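Local coordinates for cerato-platanin-like protein (Moniliophthora perniciosa, PDB 3SUM) that is of unconfirmed function but belongs to the cerato-platanins, small secreted fungal proteins with a double-psi beta-barrel fold, several of which elicit plant defences, at residues A[2-14]-A[85-98]. Residues are numbered along the deposited sequence; the frame is centred on the assembly and turned at random.
Sequences NWLIKWDDKFQND and NLFVGGTDLVKNLT
Q12 OE1 accepts two hydrogen bonds at the start of helix 91-97: from the backbone N of D92, 2.8 Å from OE1 and almost straight at 174°, and from a water that in turn accepts from L93 N. The amide of Q12 thus meets D92 N directly and L93 N through the water, two N-H groups of the first turn that have no earlier helical carbonyl. CG of Q12 lies between its backbone N and carbonyl carbon (chi1 60°), and the extended chain beyond carries OE1 to the helix; NE2 adds a weak bond to D92 OD1. A second water joins D9 OD1 to T91 OG1. Strands 4-7 and 86-89 run parallel, and five backbone bonds join the segments, from L4 N–N85 O (2.9 Å) to D8 N–G89 O. At their start, W3 lies between two groups: N85 CA sits over one face, 3.7 Å from the centroid of the six-membered ring, while the F87 ring forms an offset stack on the opposite face, centroids 4.2 Å apart and planes at 24°. With an alanine at W3, the F87 ring is likely to lose its stacking partner and N85 CA the ring face that covers it. On the sheet face that carries I5, F87 and W7, I5 CD1 meets V94 CG2 tip to tip at 3.7 Å, and T91 CG2 lies off-centre over the W7 ring, whose NE1 bonds to the Y107 carbonyl. On the reverse face, L86 CD1 touches the K6 chain at CD (3.7 Å), beyond which NZ reaches T111. Strand 4-7 is therefore fixed twice, by backbone bonds within the barrel sheet and by apolar packing against helix 91-97, while the Q12 carbonyl, probably polarised by its two donors, is likely to help stabilise that helix's N-terminal end.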
loop_
_atom_site.group_PDB
_atom_site.type_symbol
_atom_site.label_atom_id
_atom_site.label_comp_id
_atom_site.label_asym_id
_atom_site.label_seq_id
_atom_site.Cartn_x
_atom_site.Cartn_y
_atom_site.Cartn_z
ATOM N N ASN A 2 -10.291 -12.497 5.312
ATOM C CA ASN A 2 -9.755 -12.326 6.700
ATOM C C ASN A 2 -8.443 -11.531 6.605
ATOM O O ASN A 2 -7.432 -12.010 7.141
ATOM C CB ASN A 2 -9.396 -13.690 7.296
ATOM C CG ASN A 2 -9.147 -13.656 8.851
ATOM O OD1 ASN A 2 -9.540 -14.608 9.555
ATOM N ND2 ASN A 2 -8.504 -12.573 9.383
ATOM N N TRP A 3 -8.425 -10.368 5.937
ATOM C CA TRP A 3 -7.188 -9.594 5.846
ATOM C C TRP A 3 -7.019 -8.782 7.091
ATOM O O TRP A 3 -8.007 -8.269 7.628
ATOM C CB TRP A 3 -7.158 -8.683 4.574
ATOM C CG TRP A 3 -6.823 -9.398 3.201
ATOM C CD1 TRP A 3 -7.707 -9.859 2.268
ATOM C CD2 TRP A 3 -5.523 -9.649 2.679
ATOM N NE1 TRP A 3 -7.045 -10.357 1.192
ATOM C CE2 TRP A 3 -5.691 -10.231 1.415
ATOM C CE3 TRP A 3 -4.220 -9.332 3.117
ATOM C CZ2 TRP A 3 -4.633 -10.549 0.613
ATOM C CZ3 TRP A 3 -3.146 -9.716 2.321
ATOM C CH2 TRP A 3 -3.367 -10.321 1.088
ATOM N N LEU A 4 -5.777 -8.704 7.571
ATOM C CA LEU A 4 -5.359 -7.855 8.717
ATOM C C LEU A 4 -4.518 -6.721 8.150
ATOM O O LEU A 4 -3.845 -6.870 7.118
ATOM C CB LEU A 4 -4.433 -8.629 9.706
ATOM C CG LEU A 4 -5.018 -9.855 10.406
ATOM C CD1 LEU A 4 -3.986 -10.332 11.450
ATOM C CD2 LEU A 4 -6.285 -9.452 11.133
ATOM N N ILE A 5 -4.508 -5.577 8.844
ATOM C CA ILE A 5 -3.521 -4.591 8.478
ATOM C C ILE A 5 -2.833 -4.134 9.792
ATOM O O ILE A 5 -3.483 -4.022 10.849
ATOM C CB ILE A 5 -4.143 -3.412 7.757
ATOM C CG1 ILE A 5 -3.012 -2.467 7.246
ATOM C CG2 ILE A 5 -5.287 -2.732 8.634
ATOM C CD1 ILE A 5 -3.341 -1.753 6.018
ATOM N N LYS A 6 -1.555 -3.890 9.717
ATOM C CA LYS A 6 -0.777 -3.374 10.828
ATOM C C LYS A 6 -0.043 -2.204 10.200
ATOM O O LYS A 6 -0.035 -2.040 8.993
ATOM C CB LYS A 6 0.283 -4.419 11.244
ATOM C CG LYS A 6 -0.414 -5.615 11.983
ATOM C CD LYS A 6 0.649 -6.775 12.120
ATOM C CE LYS A 6 0.063 -8.095 12.655
ATOM N NZ LYS A 6 -0.396 -7.857 14.095
ATOM N N TRP A 7 0.510 -1.356 11.043
ATOM C CA TRP A 7 1.193 -0.225 10.531
ATOM C C TRP A 7 2.664 -0.274 10.913
ATOM O O TRP A 7 3.067 -0.871 11.913
ATOM C CB TRP A 7 0.497 1.087 10.956
ATOM C CG TRP A 7 0.403 1.341 12.452
ATOM C CD1 TRP A 7 -0.654 1.079 13.248
ATOM C CD2 TRP A 7 1.397 1.931 13.274
ATOM N NE1 TRP A 7 -0.378 1.481 14.521
ATOM C CE2 TRP A 7 0.898 1.969 14.569
ATOM C CE3 TRP A 7 2.707 2.393 13.032
ATOM C CZ2 TRP A 7 1.632 2.508 15.666
ATOM C CZ3 TRP A 7 3.428 2.942 14.099
ATOM C CH2 TRP A 7 2.903 2.980 15.404
ATOM N N ASP A 8 3.433 0.446 10.123
ATOM C CA ASP A 8 4.892 0.486 10.239
ATOM C C ASP A 8 5.316 1.732 9.493
ATOM O O ASP A 8 5.032 1.913 8.309
ATOM C CB ASP A 8 5.523 -0.761 9.556
ATOM C CG ASP A 8 7.046 -0.892 9.731
ATOM O OD1 ASP A 8 7.757 0.063 9.958
ATOM O OD2 ASP A 8 7.559 -2.006 9.472
ATOM N N ASP A 9 6.123 2.519 10.190
ATOM C CA ASP A 9 6.695 3.740 9.700
ATOM C C ASP A 9 7.532 3.540 8.465
ATOM O O ASP A 9 7.623 4.444 7.630
ATOM C CB ASP A 9 7.593 4.292 10.825
ATOM C CG ASP A 9 8.204 5.651 10.479
ATOM O OD1 ASP A 9 7.450 6.646 10.620
ATOM O OD2 ASP A 9 9.410 5.695 10.111
ATOM N N LYS A 10 8.109 2.333 8.285
ATOM C CA LYS A 10 8.918 2.070 7.092
ATOM C C LYS A 10 8.244 2.533 5.796
ATOM O O LYS A 10 8.856 3.073 4.883
ATOM C CB LYS A 10 9.187 0.529 6.949
ATOM C CG LYS A 10 10.076 0.230 5.753
ATOM C CD LYS A 10 10.406 -1.323 5.712
ATOM C CE LYS A 10 11.346 -1.715 4.565
ATOM N NZ LYS A 10 11.497 -3.275 4.332
ATOM N N PHE A 11 6.957 2.233 5.676
ATOM C CA PHE A 11 6.238 2.458 4.415
ATOM C C PHE A 11 5.817 3.909 4.196
ATOM O O PHE A 11 5.205 4.229 3.187
ATOM C CB PHE A 11 5.090 1.484 4.389
ATOM C CG PHE A 11 5.605 0.108 4.570
ATOM C CD1 PHE A 11 6.474 -0.430 3.618
ATOM C CD2 PHE A 11 5.288 -0.629 5.706
ATOM C CE1 PHE A 11 7.045 -1.739 3.813
ATOM C CE2 PHE A 11 5.828 -1.909 5.914
ATOM C CZ PHE A 11 6.700 -2.485 4.949
ATOM N N GLN A 12 6.178 4.773 5.121
ATOM C CA GLN A 12 6.017 6.196 4.777
ATOM C C GLN A 12 7.319 6.930 5.005
ATOM O O GLN A 12 7.338 8.180 5.199
ATOM C CB GLN A 12 4.858 6.852 5.542
ATOM C CG GLN A 12 4.954 6.842 7.022
ATOM C CD GLN A 12 3.769 7.492 7.620
ATOM O OE1 GLN A 12 2.643 7.259 7.175
ATOM N NE2 GLN A 12 4.002 8.407 8.593
ATOM N N ASN A 13 8.382 6.156 4.963
ATOM C CA ASN A 13 9.723 6.741 5.066
ATOM C C ASN A 13 10.244 7.059 3.698
ATOM O O ASN A 13 10.840 6.206 3.053
ATOM C CB ASN A 13 10.660 5.810 5.821
ATOM C CG ASN A 13 12.017 6.471 6.128
ATOM O OD1 ASN A 13 12.406 7.481 5.501
ATOM N ND2 ASN A 13 12.737 5.911 7.111
ATOM N N ASP A 14 10.049 8.327 3.281
ATOM C CA ASP A 14 10.337 8.779 1.955
ATOM C C ASP A 14 11.808 8.612 1.665
ATOM O O ASP A 14 12.181 8.466 0.491
ATOM C CB ASP A 14 9.926 10.227 1.746
ATOM C CG ASP A 14 10.444 11.131 2.826
ATOM O OD1 ASP A 14 11.411 11.851 2.553
ATOM O OD2 ASP A 14 9.916 11.078 3.960
ATOM N N ASN A 85 -2.492 -13.175 4.337
ATOM C CA ASN A 85 -3.585 -12.283 4.636
ATOM C C ASN A 85 -3.190 -11.099 5.492
ATOM O O ASN A 85 -4.051 -10.505 6.146
ATOM C CB ASN A 85 -4.704 -13.066 5.324
ATOM C CG ASN A 85 -5.213 -14.215 4.442
ATOM O OD1 ASN A 85 -5.384 -14.048 3.242
ATOM N ND2 ASN A 85 -5.482 -15.336 5.045
ATOM N N LEU A 86 -1.936 -10.705 5.423
ATOM C CA LEU A 86 -1.494 -9.582 6.224
ATOM C C LEU A 86 -1.000 -8.429 5.310
ATOM O O LEU A 86 -0.171 -8.641 4.444
ATOM C CB LEU A 86 -0.342 -9.988 7.148
ATOM C CG LEU A 86 0.288 -8.802 7.929
ATOM C CD1 LEU A 86 -0.692 -8.038 8.890
ATOM C CD2 LEU A 86 1.517 -9.272 8.788
ATOM N N PHE A 87 -1.540 -7.218 5.499
ATOM C CA PHE A 87 -0.909 -6.033 4.965
ATOM C C PHE A 87 -0.211 -5.296 6.098
ATOM O O PHE A 87 -0.726 -5.247 7.238
ATOM C CB PHE A 87 -1.981 -5.084 4.434
ATOM C CG PHE A 87 -2.620 -5.546 3.192
ATOM C CD1 PHE A 87 -1.934 -5.497 1.980
ATOM C CD2 PHE A 87 -3.914 -6.030 3.224
ATOM C CE1 PHE A 87 -2.534 -5.929 0.818
ATOM C CE2 PHE A 87 -4.534 -6.454 2.074
ATOM C CZ PHE A 87 -3.862 -6.427 0.883
ATOM N N VAL A 88 0.932 -4.686 5.789
ATOM C CA VAL A 88 1.532 -3.784 6.743
ATOM C C VAL A 88 1.617 -2.460 6.028
ATOM O O VAL A 88 2.336 -2.342 5.051
ATOM C CB VAL A 88 2.903 -4.216 7.235
ATOM C CG1 VAL A 88 3.426 -3.114 8.271
ATOM C CG2 VAL A 88 2.763 -5.594 7.959
ATOM N N GLY A 89 0.963 -1.429 6.546
ATOM C CA GLY A 89 0.932 -0.224 5.748
ATOM C C GLY A 89 1.595 0.934 6.490
ATOM O O GLY A 89 1.894 0.882 7.680
ATOM N N GLY A 90 1.821 1.997 5.763
ATOM C CA GLY A 90 2.365 3.208 6.336
ATOM C C GLY A 90 1.461 3.682 7.416
ATOM O O GLY A 90 0.266 3.509 7.354
ATOM N N THR A 91 2.041 4.346 8.389
ATOM C CA THR A 91 1.304 4.817 9.542
ATOM C C THR A 91 0.060 5.690 9.220
ATOM O O THR A 91 -1.050 5.437 9.729
ATOM C CB THR A 91 2.294 5.559 10.431
ATOM O OG1 THR A 91 3.509 4.775 10.492
ATOM C CG2 THR A 91 1.724 5.810 11.784
ATOM N N ASP A 92 0.241 6.714 8.423
ATOM C CA ASP A 92 -0.852 7.643 8.147
ATOM C C ASP A 92 -1.930 6.926 7.327
ATOM O O ASP A 92 -3.134 7.075 7.525
ATOM C CB ASP A 92 -0.284 8.730 7.221
ATOM C CG ASP A 92 0.730 9.692 7.937
ATOM O OD1 ASP A 92 0.873 9.619 9.131
ATOM O OD2 ASP A 92 1.354 10.495 7.206
ATOM N N LEU A 93 -1.492 6.131 6.358
ATOM C CA LEU A 93 -2.465 5.319 5.605
ATOM C C LEU A 93 -3.363 4.539 6.561
ATOM O O LEU A 93 -4.597 4.544 6.465
ATOM C CB LEU A 93 -1.691 4.378 4.659
ATOM C CG LEU A 93 -2.400 3.110 4.207
ATOM C CD1 LEU A 93 -3.513 3.544 3.205
ATOM C CD2 LEU A 93 -1.444 2.119 3.569
ATOM N N VAL A 94 -2.753 3.809 7.498
ATOM C CA VAL A 94 -3.483 2.961 8.360
ATOM C C VAL A 94 -4.339 3.709 9.326
ATOM O O VAL A 94 -5.534 3.403 9.506
ATOM C CB VAL A 94 -2.516 1.922 9.095
ATOM C CG1 VAL A 94 -3.307 1.098 10.081
ATOM C CG2 VAL A 94 -1.835 1.040 8.008
ATOM N N LYS A 95 -3.779 4.807 9.821
ATOM C CA LYS A 95 -4.451 5.628 10.750
ATOM C C LYS A 95 -5.699 6.177 10.114
ATOM O O LYS A 95 -6.785 6.166 10.751
ATOM C CB LYS A 95 -3.525 6.784 11.178
ATOM C CG LYS A 95 -3.919 7.533 12.363
ATOM C CD LYS A 95 -2.950 8.807 12.508
ATOM C CE LYS A 95 -1.620 8.409 13.088
ATOM N NZ LYS A 95 -0.879 9.652 13.672
ATOM N N ASN A 96 -5.585 6.629 8.879
ATOM C CA ASN A 96 -6.754 7.147 8.225
ATOM C C ASN A 96 -7.721 6.053 7.811
ATOM O O ASN A 96 -8.927 6.235 7.949
ATOM C CB ASN A 96 -6.372 8.076 7.105
ATOM C CG ASN A 96 -5.528 9.263 7.633
ATOM O OD1 ASN A 96 -5.756 9.731 8.763
ATOM N ND2 ASN A 96 -4.534 9.688 6.880
ATOM N N LEU A 97 -7.219 4.898 7.372
ATOM C CA LEU A 97 -8.170 3.882 6.892
ATOM C C LEU A 97 -8.997 3.345 8.065
ATOM O O LEU A 97 -10.152 2.928 7.873
ATOM C CB LEU A 97 -7.382 2.699 6.332
ATOM C CG LEU A 97 -8.102 1.435 5.896
ATOM C CD1 LEU A 97 -9.226 1.666 4.799
ATOM C CD2 LEU A 97 -6.976 0.435 5.390
ATOM N N THR A 98 -8.406 3.306 9.264
ATOM C CA THR A 98 -8.942 2.484 10.356
ATOM C C THR A 98 -9.388 3.357 11.486
ATOM O O THR A 98 -9.544 2.911 12.611
ATOM C CB THR A 98 -7.963 1.436 10.882
ATOM O OG1 THR A 98 -6.828 2.112 11.470
ATOM C CG2 THR A 98 -7.506 0.524 9.769
HETATM O O HOH W 1 5.220 6.341 11.640
HETATM O O HOH W 2 1.151 6.116 5.196
#